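Local coordinates for phage tail sheath protein (PDB 3HXL), which probably forms the contractile sheath around a phage-like tail tube, many copies assembling into the cylinder that shortens to drive the tube forward, at residues K213-T217 and L235-A241; L307-F312 and Q325-T331; G352-F357 and C383-M387; R376-K380 and L405-S409. One frame throughout, in Å; residues are numbered along the deposited sequence.

Contact 1: residues K213-T217 and L235-A241; sequences KATFT and LENYPAA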
loop_
_atom_site.group_PDB
_atom_site.type_symbol
_atom_site.label_atom_id
_atom_site.label_comp_id
_atom_site.label_asym_id
_atom_site.label_seq_id
_atom_site.Cartn_x
_atom_site.Cartn_y
_atom_site.Cartn_z
ATOM N N LYS A 213 -0.808 16.411 -2.545
ATOM C CA LYS A 213 0.384 16.154 -1.750
ATOM C C LYS A 213 0.260 16.822 -0.381
ATOM O O LYS A 213 0.639 16.241 0.633
ATOM C CB LYS A 213 1.628 16.678 -2.468
ATOM C CG LYS A 213 1.926 15.998 -3.797
ATOM C CD LYS A 213 3.147 16.630 -4.446
ATOM C CE LYS A 213 3.265 16.274 -5.917
ATOM N NZ LYS A 213 4.451 16.930 -6.534
ATOM N N ALA A 214 -0.278 18.039 -0.356
ATOM C CA ALA A 214 -0.433 18.761 0.899
ATOM C C ALA A 214 -1.428 18.038 1.789
ATOM O O ALA A 214 -1.208 17.886 2.990
ATOM C CB ALA A 214 -0.903 20.194 0.629
ATOM N N THR A 215 -2.522 17.582 1.193
ATOM C CA THR A 215 -3.547 16.864 1.936
ATOM C C THR A 215 -2.990 15.558 2.503
ATOM O O THR A 215 -3.227 15.234 3.667
ATOM C CB THR A 215 -4.769 16.569 1.041
ATOM O OG1 THR A 215 -5.437 17.801 0.730
ATOM C CG2 THR A 215 -5.745 15.638 1.744
ATOM N N PHE A 216 -2.246 14.811 1.692
ATOM C CA PHE A 216 -1.674 13.563 2.177
ATOM C C PHE A 216 -0.668 13.829 3.293
ATOM O O PHE A 216 -0.562 13.046 4.236
ATOM C CB PHE A 216 -1.020 12.776 1.029
ATOM C CG PHE A 216 -1.993 11.933 0.246
ATOM C CD1 PHE A 216 -1.726 10.583 0.002
ATOM C CD2 PHE A 216 -3.189 12.477 -0.228
ATOM C CE1 PHE A 216 -2.635 9.790 -0.704
ATOM C CE2 PHE A 216 -4.102 11.693 -0.931
ATOM C CZ PHE A 216 -3.828 10.339 -1.169
ATOM N N THR A 217 0.052 14.944 3.193
ATOM C CA THR A 217 1.033 15.312 4.218
ATOM C C THR A 217 0.305 15.583 5.533
ATOM O O THR A 217 0.741 15.132 6.591
ATOM C CB THR A 217 1.841 16.563 3.794
ATOM O OG1 THR A 217 2.596 16.263 2.612
ATOM C CG2 THR A 217 2.807 16.987 4.902
ATOM N N LEU A 235 5.342 10.540 -1.550
ATOM C CA LEU A 235 4.940 11.476 -2.587
ATOM C C LEU A 235 6.055 11.732 -3.578
ATOM O O LEU A 235 7.195 11.298 -3.383
ATOM C CB LEU A 235 4.535 12.811 -1.955
ATOM C CG LEU A 235 3.626 12.745 -0.734
ATOM C CD1 LEU A 235 3.397 14.157 -0.200
ATOM C CD2 LEU A 235 2.309 12.094 -1.108
ATOM N N GLU A 236 5.696 12.451 -4.640
ATOM C CA GLU A 236 6.608 12.821 -5.721
ATOM C C GLU A 236 6.988 14.289 -5.611
ATOM O O GLU A 236 6.114 15.147 -5.562
ATOM C CB GLU A 236 5.919 12.611 -7.075
ATOM C CG GLU A 236 6.758 13.009 -8.268
ATOM C CD GLU A 236 6.403 14.372 -8.866
ATOM O OE1 GLU A 236 7.127 14.779 -9.784
ATOM O OE2 GLU A 236 5.421 15.031 -8.450
ATOM N N ASN A 237 8.285 14.572 -5.580
ATOM C CA ASN A 237 8.776 15.943 -5.515
ATOM C C ASN A 237 7.988 16.885 -4.596
ATOM O O ASN A 237 7.343 17.833 -5.054
ATOM C CB ASN A 237 8.837 16.523 -6.936
ATOM C CG ASN A 237 9.993 15.961 -7.738
ATOM O OD1 ASN A 237 11.139 16.369 -7.557
ATOM N ND2 ASN A 237 9.704 15.004 -8.611
ATOM N N TYR A 238 8.044 16.619 -3.297
ATOM C CA TYR A 238 7.361 17.465 -2.332
ATOM C C TYR A 238 8.149 17.548 -1.032
ATOM O O TYR A 238 7.634 17.239 0.047
ATOM C CB TYR A 238 5.956 16.934 -2.052
ATOM C CG TYR A 238 5.030 17.978 -1.473
ATOM C CD1 TYR A 238 4.591 17.901 -0.149
ATOM C CD2 TYR A 238 4.586 19.043 -2.257
ATOM C CE1 TYR A 238 3.726 18.864 0.380
ATOM C CE2 TYR A 238 3.723 20.009 -1.742
ATOM C CZ TYR A 238 3.296 19.913 -0.425
ATOM O OH TYR A 238 2.425 20.856 0.076
ATOM N N PRO A 239 9.418 17.958 -1.119
ATOM C CA PRO A 239 10.248 18.071 0.080
ATOM C C PRO A 239 9.703 19.129 1.042
ATOM O O PRO A 239 10.072 19.162 2.215
ATOM C CB PRO A 239 11.616 18.434 -0.485
ATOM C CG PRO A 239 11.277 19.201 -1.721
ATOM C CD PRO A 239 10.167 18.376 -2.317
ATOM N N ALA A 240 8.811 19.981 0.544
ATOM C CA ALA A 240 8.228 21.032 1.375
ATOM C C ALA A 240 7.473 20.467 2.580
ATOM O O ALA A 240 7.187 21.190 3.543
ATOM C CB ALA A 240 7.289 21.917 0.530
ATOM N N ALA A 241 7.141 19.180 2.526
ATOM C CA ALA A 241 6.426 18.528 3.620
ATOM C C ALA A 241 7.210 18.655 4.936
ATOM O O ALA A 241 6.617 18.795 6.008
ATOM C CB ALA A 241 6.190 17.040 3.286
#
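The phenol ring of Tyr238 lies against the start of helix 210-227, with Lys213 CB over one face, 3.7 Å from the ring centroid and 10° off the normal, a CH-pi contact. At the far end of the ring, Tyr238 OH reaches the methyl of Ala214, a side chain small enough to let the ring close on the helix. Lysine suits position 213 because its methylenes can cover an aromatic face while its charge travels on: the chain is extended beyond CG and carries NZ past the ring to Glu236. There Lys213 NZ donates to the backbone at Glu236 O (2.6 Å). Lys213 NZ also makes a salt bridge to Glu236 OE2 (2.9 Å), met on the anti side and 33° out of the carboxylate plane. Asn237 ND2 holds the other oxygen, Glu236 OE1, from above that plane. Thr217 OG1 turns back to Lys213 O (2.8 Å), which also accepts from Thr217 N on the opposite face. Thr217 also packs on Ala241 CB, with CG2 and OG1 about equally near. Leu235 CD2 packs on Phe216 CB at 4.0 Å. Helix against following parallel strand is the second half of a beta-alpha-beta unit, strand 202-204, helix 210-227, strand 232-236, within the subtilisin-like domain.

Contact 2: residues L307-F312 and Q325-T331; sequences LQAGEF and QDINTLT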
loop_
_atom_site.group_PDB
_atom_site.type_symbol
_atom_site.label_atom_id
_atom_site.label_comp_id
_atom_site.label_asym_id
_atom_site.label_seq_id
_atom_site.Cartn_x
_atom_site.Cartn_y
_atom_site.Cartn_z
ATOM N N LEU A 307 19.749 15.862 -1.106
ATOM C CA LEU A 307 19.740 15.163 0.173
ATOM C C LEU A 307 19.525 16.189 1.277
ATOM O O LEU A 307 18.714 15.995 2.184
ATOM C CB LEU A 307 21.070 14.433 0.395
ATOM C CG LEU A 307 21.378 13.250 -0.529
ATOM C CD1 LEU A 307 22.784 12.729 -0.249
ATOM C CD2 LEU A 307 20.347 12.141 -0.307
ATOM N N GLN A 308 20.258 17.292 1.191
ATOM C CA GLN A 308 20.143 18.355 2.179
ATOM C C GLN A 308 18.710 18.882 2.209
ATOM O O GLN A 308 18.243 19.382 3.230
ATOM C CB GLN A 308 21.107 19.493 1.840
ATOM C CG GLN A 308 21.100 20.622 2.848
ATOM C CD GLN A 308 22.058 21.726 2.468
ATOM O OE1 GLN A 308 23.251 21.486 2.274
ATOM N NE2 GLN A 308 21.543 22.945 2.357
ATOM N N ALA A 309 18.020 18.763 1.081
ATOM C CA ALA A 309 16.642 19.227 0.971
ATOM C C ALA A 309 15.630 18.175 1.452
ATOM O O ALA A 309 14.431 18.438 1.499
ATOM C CB ALA A 309 16.341 19.623 -0.477
ATOM N N GLY A 310 16.123 16.985 1.803
ATOM C CA GLY A 310 15.253 15.928 2.299
ATOM C C GLY A 310 14.609 15.084 1.214
ATOM O O GLY A 310 13.521 14.541 1.400
ATOM N N GLU A 311 15.293 14.954 0.084
ATOM C CA GLU A 311 14.776 14.195 -1.034
ATOM C C GLU A 311 15.275 12.757 -1.161
ATOM O O GLU A 311 16.458 12.468 -0.963
ATOM C CB GLU A 311 15.062 14.954 -2.326
ATOM C CG GLU A 311 14.519 16.372 -2.293
ATOM C CD GLU A 311 14.451 16.997 -3.665
ATOM O OE1 GLU A 311 15.435 17.660 -4.071
ATOM O OE2 GLU A 311 13.413 16.814 -4.336
ATOM N N PHE A 312 14.341 11.870 -1.497
ATOM C CA PHE A 312 14.611 10.449 -1.705
ATOM C C PHE A 312 14.876 10.362 -3.217
ATOM O O PHE A 312 13.996 10.666 -4.023
ATOM C CB PHE A 312 13.369 9.635 -1.298
ATOM C CG PHE A 312 13.572 8.137 -1.316
ATOM C CD1 PHE A 312 13.681 7.449 -2.522
ATOM C CD2 PHE A 312 13.661 7.419 -0.123
ATOM C CE1 PHE A 312 13.878 6.064 -2.542
ATOM C CE2 PHE A 312 13.858 6.037 -0.130
ATOM C CZ PHE A 312 13.966 5.360 -1.341
ATOM N N GLN A 325 20.059 7.636 -0.504
ATOM C CA GLN A 325 19.898 7.611 0.948
ATOM C C GLN A 325 18.429 7.374 1.248
ATOM O O GLN A 325 17.557 8.002 0.651
ATOM C CB GLN A 325 20.364 8.925 1.585
ATOM C CG GLN A 325 21.876 9.031 1.703
ATOM C CD GLN A 325 22.320 10.140 2.633
ATOM O OE1 GLN A 325 21.605 10.511 3.564
ATOM N NE2 GLN A 325 23.516 10.660 2.404
ATOM N N ASP A 326 18.170 6.438 2.159
ATOM C CA ASP A 326 16.815 6.065 2.556
ATOM C C ASP A 326 16.353 7.081 3.598
ATOM O O ASP A 326 16.376 6.811 4.800
ATOM C CB ASP A 326 16.845 4.640 3.135
ATOM C CG ASP A 326 15.469 4.110 3.506
ATOM O OD1 ASP A 326 14.451 4.733 3.128
ATOM O OD2 ASP A 326 15.417 3.052 4.175
ATOM N N ILE A 327 15.941 8.254 3.129
ATOM C CA ILE A 327 15.506 9.317 4.026
ATOM C C ILE A 327 14.129 9.867 3.707
ATOM O O ILE A 327 13.618 9.700 2.592
ATOM C CB ILE A 327 16.491 10.510 3.996
ATOM C CG1 ILE A 327 16.600 11.054 2.564
ATOM C CG2 ILE A 327 17.845 10.085 4.519
ATOM C CD1 ILE A 327 17.372 12.371 2.460
ATOM N N ASN A 328 13.526 10.511 4.706
ATOM C CA ASN A 328 12.218 11.131 4.541
ATOM C C ASN A 328 12.453 12.643 4.401
ATOM O O ASN A 328 13.598 13.093 4.386
ATOM C CB ASN A 328 11.293 10.796 5.725
ATOM C CG ASN A 328 11.901 11.142 7.070
ATOM O OD1 ASN A 328 12.181 12.310 7.366
ATOM N ND2 ASN A 328 12.095 10.126 7.904
ATOM N N THR A 329 11.379 13.420 4.298
ATOM C CA THR A 329 11.502 14.864 4.098
ATOM C C THR A 329 11.889 15.739 5.281
ATOM O O THR A 329 12.068 16.948 5.112
ATOM C CB THR A 329 10.208 15.451 3.541
ATOM O OG1 THR A 329 9.160 15.264 4.492
ATOM C CG2 THR A 329 9.829 14.773 2.243
ATOM N N LEU A 330 12.003 15.169 6.473
ATOM C CA LEU A 330 12.354 15.988 7.630
ATOM C C LEU A 330 13.726 16.639 7.514
ATOM O O LEU A 330 14.744 15.945 7.430
ATOM C CB LEU A 330 12.304 15.161 8.916
ATOM C CG LEU A 330 12.681 15.951 10.173
ATOM C CD1 LEU A 330 11.615 17.022 10.455
ATOM C CD2 LEU A 330 12.775 14.995 11.355
ATOM N N THR A 331 13.751 17.972 7.508
ATOM C CA THR A 331 15.010 18.715 7.432
ATOM C C THR A 331 15.158 19.747 8.549
ATOM O O THR A 331 16.273 20.152 8.861
ATOM C CB THR A 331 15.188 19.466 6.083
ATOM O OG1 THR A 331 14.107 20.387 5.899
ATOM C CG2 THR A 331 15.230 18.486 4.925
HETATM O O HOH W 1 12.234 11.809 1.345
HETATM O O HOH W 2 17.943 10.001 -1.219
#
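Ile327 has CG1 between its backbone N and carbonyl carbon (chi1 59°), and its extended chi2 carries CD1 to the backbone of the facing segment, 3.5 Å from Glu311 O and within packing distance of Leu307 CD2. Phe312 instead has CG anti to its N (chi1 -173°), which lays the ring beside 325-327. Its edge then meets two oxygens near the ring plane: Ile327 O lies 3.5 Å from Phe312 CD2 and Asp326 OD1 3.6 Å from Phe312 CE2, a fitting place for acceptors because the ring hydrogens carry slight positive charge. Asp326 spends its carboxylate elsewhere, on Leu283 N, Asn344 and a salt bridge to Arg348. Leu307 spreads its two methyls over the aliphatic part and amide of Gln325, the chains crossing at about a right angle.

Helix 300-308 ends here in a Schellman motif. Gly310, with positive phi (85°), accepts a backbone shape awkward for other residues, and its lack of a side chain lets Thr329 and Thr331 close in. Thr329 CA-H points to Gly310 O, and Thr331 CG2 lies 3.5 Å from Ala309 C. On the far side of its segment Asn328 forms an Asx turn: OD1 accepts from Leu330 N at 3.0 Å, in the carbonyl plane on a lone pair, while its ND2 goes to Phe341 O. Two waters bridge the backbones. Water 1 donates to Gly310 O and Ile327 O; water 2 donates to Glu311 O (2.9 Å) and Gln325 O (2.8 Å).

Contact 3: residues G352-F357 and C383-M387; sequences GINNDF and CINYM
Tyr386 pushes its ring into helix 344-364 as a knob in the hole formed by Gly352, Ile353, Asp356 and Phe357, the knobs-into-holes element of this helix pair in the sheath C-terminal domain. Tyr386 OH donates to Asp356 OD2 (2.6 Å), meeting the anti lone pair of that oxygen, the one away from the other carboxylate oxygen. Tyrosine suits the place because one residue supplies both a long apolar body and a polar end. Along that body, Phe357 turns its edge to the face of Tyr386 in a T-shaped stack, centroids 5.2 Å apart and planes at 68°; Phe357 CE1 is the leading atom, 3.5 Å from Tyr386 CD2. Ile353 CG1 fills in at the tyrosine's edge.

The short segments are 12.2 Å apart between axes and run at 140°, so large side chains are needed to span the gap. With CG anti to its backbone N (chi1 175°), Tyr386 reaches straight across it. Asp356 is held through its other oxygen by a salt bridge from OD1 to Arg359, which probably helps keep the carboxylate ionised. Phe357 is held on one face by Ile353 CG2, one turn back on its own helix, and its ring also meets that of Phe361. Selenomethionine Met387 brings SE to Ile353 CD1. Cys383 SG sits over a face of Phe357, 4.6 Å from the ring centroid.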
loop_
_atom_site.group_PDB
_atom_site.type_symbol
_atom_site.label_atom_id
_atom_site.label_comp_id
_atom_site.label_asym_id
_atom_site.label_seq_id
_atom_site.Cartn_x
_atom_site.Cartn_y
_atom_site.Cartn_z
ATOM N N GLY A 352 7.597 0.929 15.126
ATOM C CA GLY A 352 7.395 -0.429 15.606
ATOM C C GLY A 352 7.170 -0.437 17.105
ATOM O O GLY A 352 6.295 -1.142 17.617
ATOM N N ILE A 353 7.972 0.346 17.818
ATOM C CA ILE A 353 7.844 0.440 19.267
ATOM C C ILE A 353 6.463 0.984 19.595
ATOM O O ILE A 353 5.759 0.457 20.460
ATOM C CB ILE A 353 8.912 1.375 19.859
ATOM C CG1 ILE A 353 10.285 0.698 19.792
ATOM C CG2 ILE A 353 8.559 1.738 21.299
ATOM C CD1 ILE A 353 11.427 1.582 20.255
ATOM N N ASN A 354 6.077 2.044 18.895
ATOM C CA ASN A 354 4.772 2.656 19.113
ATOM C C ASN A 354 3.635 1.680 18.847
ATOM O O ASN A 354 2.879 1.332 19.750
ATOM C CB ASN A 354 4.577 3.860 18.197
ATOM C CG ASN A 354 3.248 4.550 18.434
ATOM O OD1 ASN A 354 3.152 5.472 19.240
ATOM N ND2 ASN A 354 2.209 4.083 17.751
ATOM N N ASN A 355 3.518 1.253 17.593
ATOM C CA ASN A 355 2.461 0.337 17.187
ATOM C C ASN A 355 2.424 -0.946 18.010
ATOM O O ASN A 355 1.353 -1.369 18.446
ATOM C CB ASN A 355 2.597 0.009 15.701
ATOM C CG ASN A 355 2.325 1.214 14.812
ATOM O OD1 ASN A 355 2.658 1.210 13.621
ATOM N ND2 ASN A 355 1.709 2.248 15.382
ATOM N N ASP A 356 3.577 -1.571 18.223
ATOM C CA ASP A 356 3.607 -2.799 19.009
ATOM C C ASP A 356 3.139 -2.549 20.439
ATOM O O ASP A 356 2.264 -3.256 20.941
ATOM C CB ASP A 356 5.010 -3.416 19.011
ATOM C CG ASP A 356 5.441 -3.892 17.630
ATOM O OD1 ASP A 356 4.558 -4.191 16.799
ATOM O OD2 ASP A 356 6.661 -3.980 17.380
ATOM N N PHE A 357 3.712 -1.546 21.098
ATOM C CA PHE A 357 3.319 -1.227 22.466
ATOM C C PHE A 357 1.815 -1.022 22.575
ATOM O O PHE A 357 1.160 -1.626 23.427
ATOM C CB PHE A 357 4.037 0.037 22.951
ATOM C CG PHE A 357 5.417 -0.218 23.497
ATOM C CD1 PHE A 357 6.099 -1.399 23.197
ATOM C CD2 PHE A 357 6.048 0.735 24.284
ATOM C CE1 PHE A 357 7.387 -1.619 23.675
ATOM C CE2 PHE A 357 7.335 0.527 24.766
ATOM C CZ PHE A 357 8.006 -0.656 24.459
ATOM N N CYS A 383 8.240 -5.115 28.566
ATOM C CA CYS A 383 8.875 -4.127 27.702
ATOM C C CYS A 383 10.357 -4.435 27.545
ATOM O O CYS A 383 10.918 -4.303 26.457
ATOM C CB CYS A 383 8.675 -2.724 28.271
ATOM S SG CYS A 383 6.948 -2.192 28.190
ATOM N N ILE A 384 10.988 -4.845 28.639
ATOM C CA ILE A 384 12.399 -5.190 28.601
ATOM C C ILE A 384 12.586 -6.339 27.624
ATOM O O ILE A 384 13.476 -6.305 26.775
ATOM C CB ILE A 384 12.900 -5.612 29.991
ATOM C CG1 ILE A 384 12.881 -4.403 30.928
ATOM C CG2 ILE A 384 14.301 -6.196 29.896
ATOM C CD1 ILE A 384 13.797 -3.287 30.500
ATOM N N ASN A 385 11.740 -7.356 27.736
ATOM C CA ASN A 385 11.839 -8.496 26.837
ATOM C C ASN A 385 11.666 -8.046 25.397
ATOM O O ASN A 385 12.340 -8.550 24.497
ATOM C CB ASN A 385 10.790 -9.545 27.182
ATOM C CG ASN A 385 11.037 -10.178 28.533
ATOM O OD1 ASN A 385 12.182 -10.462 28.894
ATOM N ND2 ASN A 385 9.970 -10.413 29.286
ATOM N N TYR A 386 10.762 -7.094 25.185
ATOM C CA TYR A 386 10.512 -6.573 23.848
ATOM C C TYR A 386 11.762 -5.869 23.331
ATOM O O TYR A 386 12.194 -6.099 22.202
ATOM C CB TYR A 386 9.349 -5.576 23.866
ATOM C CG TYR A 386 9.112 -4.902 22.530
ATOM C CD1 TYR A 386 8.272 -5.475 21.574
ATOM C CD2 TYR A 386 9.761 -3.711 22.207
ATOM C CE1 TYR A 386 8.085 -4.874 20.328
ATOM C CE2 TYR A 386 9.584 -3.105 20.968
ATOM C CZ TYR A 386 8.750 -3.688 20.034
ATOM O OH TYR A 386 8.587 -3.092 18.801
HETATM N N MSE A 387 12.337 -5.004 24.159
HETATM C CA MSE A 387 13.525 -4.272 23.755
HETATM C C MSE A 387 14.689 -5.220 23.493
HETATM O O MSE A 387 15.486 -4.990 22.583
HETATM C CB MSE A 387 13.897 -3.240 24.817
HETATM C CG MSE A 387 12.849 -2.143 25.000
HETATM SE SE MSE A 387 12.549 -1.087 23.378
HETATM C CE MSE A 387 14.179 -0.055 23.407
#

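Contact 4: residues R376-K380 and L405-S409; sequences RNLLK and LTVQS
Val407 meets helix 373-392 with both methyls, packing the helix against the edge strand of the three-stranded antiparallel sheet 405-408, 415-422 and 431-438 in the sheath C-terminal domain. The apolar contacts carry the pairing. CG1 of Val407 touches Arg376 CB at 3.5 Å, and CG2 touches Lys380 CB at 3.6 Å, so the branched side chain fits between residues one helical turn apart. Apolar residues suit positions 405 and 407 because both side chains point to the helix: beta-branched valine favours a strand, and Leu405 reaches Cys383, Ile384 and Met387 of the same helix. Leu405 and Lys380 run past one another head to tail, Leu405 CD2 3.9 Å from Lys380 CG. The helix and strand segments run nearly antiparallel, at 155°, with axes 8.0 Å apart.

Charged ends leave this apolar strip at its margins. Arg376 bends at chi3 (-68°), which takes the guanidinium along the end of the strand; NH1 rests beside Ser409 CB, while NE bonds to Asn372 O and the serine hydroxyl to Asn371.

Water-mediated bonds make up the polar link. Lys380, extended from CG, carries its methylenes across the strand, CE close to Leu405 O, and delivers NZ to two waters. Water 4 takes a bond from Lys380 NZ at 2.7 Å and gives only a weak one to Leu405 O. Water 3 accepts twice, from Lys380 NZ at 3.0 Å and from the backbone N of Val407 at 2.8 Å.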
loop_
_atom_site.group_PDB
_atom_site.type_symbol
_atom_site.label_atom_id
_atom_site.label_comp_id
_atom_site.label_asym_id
_atom_site.label_seq_id
_atom_site.Cartn_x
_atom_site.Cartn_y
_atom_site.Cartn_z
ATOM N N ARG A 376 2.995 -2.764 37.602
ATOM C CA ARG A 376 4.038 -1.994 36.923
ATOM C C ARG A 376 5.284 -2.831 36.645
ATOM O O ARG A 376 5.945 -2.657 35.619
ATOM C CB ARG A 376 4.409 -0.762 37.756
ATOM C CG ARG A 376 3.337 0.328 37.763
ATOM C CD ARG A 376 3.616 1.402 38.808
ATOM N NE ARG A 376 3.477 0.877 40.166
ATOM C CZ ARG A 376 3.622 1.598 41.275
ATOM N NH1 ARG A 376 3.914 2.890 41.203
ATOM N NH2 ARG A 376 3.473 1.023 42.461
ATOM N N ASN A 377 5.603 -3.733 37.567
ATOM C CA ASN A 377 6.759 -4.605 37.411
ATOM C C ASN A 377 6.569 -5.539 36.225
ATOM O O ASN A 377 7.490 -5.757 35.439
ATOM C CB ASN A 377 6.979 -5.425 38.687
ATOM C CG ASN A 377 7.674 -4.634 39.780
ATOM O OD1 ASN A 377 7.801 -5.101 40.915
ATOM N ND2 ASN A 377 8.137 -3.434 39.443
ATOM N N LEU A 378 5.365 -6.086 36.095
ATOM C CA LEU A 378 5.063 -7.006 35.007
ATOM C C LEU A 378 5.126 -6.312 33.650
ATOM O O LEU A 378 5.604 -6.883 32.666
ATOM C CB LEU A 378 3.679 -7.623 35.214
ATOM C CG LEU A 378 3.282 -8.753 34.261
ATOM C CD1 LEU A 378 4.324 -9.866 34.293
ATOM C CD2 LEU A 378 1.920 -9.283 34.663
ATOM N N LEU A 379 4.637 -5.078 33.606
ATOM C CA LEU A 379 4.641 -4.298 32.378
ATOM C C LEU A 379 6.092 -3.995 32.006
ATOM O O LEU A 379 6.479 -4.057 30.837
ATOM C CB LEU A 379 3.873 -2.996 32.596
ATOM C CG LEU A 379 3.152 -2.406 31.385
ATOM C CD1 LEU A 379 2.384 -1.167 31.814
ATOM C CD2 LEU A 379 4.155 -2.070 30.298
ATOM N N LYS A 380 6.888 -3.671 33.018
ATOM C CA LYS A 380 8.297 -3.361 32.829
ATOM C C LYS A 380 9.037 -4.563 32.253
ATOM O O LYS A 380 9.872 -4.425 31.355
ATOM C CB LYS A 380 8.922 -2.961 34.168
ATOM C CG LYS A 380 10.412 -2.664 34.111
ATOM C CD LYS A 380 10.922 -2.214 35.470
ATOM C CE LYS A 380 12.391 -1.844 35.422
ATOM N NZ LYS A 380 12.874 -1.347 36.739
ATOM N N LEU A 405 15.154 1.176 31.150
ATOM C CA LEU A 405 13.694 1.193 31.132
ATOM C C LEU A 405 13.112 1.098 32.538
ATOM O O LEU A 405 13.465 0.205 33.310
ATOM C CB LEU A 405 13.174 0.045 30.265
ATOM C CG LEU A 405 11.715 0.085 29.805
ATOM C CD1 LEU A 405 11.574 -0.746 28.542
ATOM C CD2 LEU A 405 10.788 -0.431 30.902
ATOM N N THR A 406 12.220 2.030 32.863
ATOM C CA THR A 406 11.584 2.072 34.173
ATOM C C THR A 406 10.085 2.329 34.039
ATOM O O THR A 406 9.615 2.769 32.989
ATOM C CB THR A 406 12.198 3.181 35.049
ATOM O OG1 THR A 406 12.034 4.450 34.401
ATOM C CG2 THR A 406 13.684 2.923 35.271
ATOM N N VAL A 407 9.345 2.054 35.110
ATOM C CA VAL A 407 7.897 2.245 35.129
ATOM C C VAL A 407 7.440 2.833 36.461
ATOM O O VAL A 407 7.583 2.198 37.504
ATOM C CB VAL A 407 7.154 0.907 34.911
ATOM C CG1 VAL A 407 5.653 1.117 35.032
ATOM C CG2 VAL A 407 7.500 0.337 33.542
ATOM N N GLN A 408 6.894 4.048 36.419
ATOM C CA GLN A 408 6.406 4.724 37.619
ATOM C C GLN A 408 4.906 4.992 37.535
ATOM O O GLN A 408 4.314 4.939 36.454
ATOM C CB GLN A 408 7.130 6.061 37.830
ATOM C CG GLN A 408 8.565 5.956 38.339
ATOM C CD GLN A 408 9.594 5.916 37.225
ATOM O OE1 GLN A 408 10.795 5.800 37.483
ATOM N NE2 GLN A 408 9.131 6.017 35.978
ATOM N N SER A 409 4.297 5.283 38.681
ATOM C CA SER A 409 2.869 5.573 38.742
ATOM C C SER A 409 2.599 6.999 38.275
ATOM O O SER A 409 3.350 7.918 38.605
ATOM C CB SER A 409 2.353 5.400 40.172
ATOM O OG SER A 409 1.011 5.848 40.286
HETATM O O HOH W 3 10.861 0.830 37.090
HETATM O O HOH W 4 15.317 -0.275 36.188
#

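From the N terminus, contact 1 comes first, closing a loop of 17 residues that holds the rest of helix 210-227 and the start of strand 232-236. Contact 2 follows in series, bringing the loop after strand 320-323 back on the end of helix 300-308. The two touch, Pro239 CB meeting Ala309 O and Ala241 meeting Thr329, so the turn after strand 232-236 and the loop after strand 320-323 pack together within the subtilisin-like domain. Contacts 3 and 4 belong to the C-terminal domain and cross along the chain: 352-357, 376-380, 383-387, then 405-409. They share helix 373-392, which is joined to helix 344-364 by contact 3 and to the three-stranded sheet by contact 4. Contacts 2 and 3 do not touch, their nearest atoms about 13 Å apart.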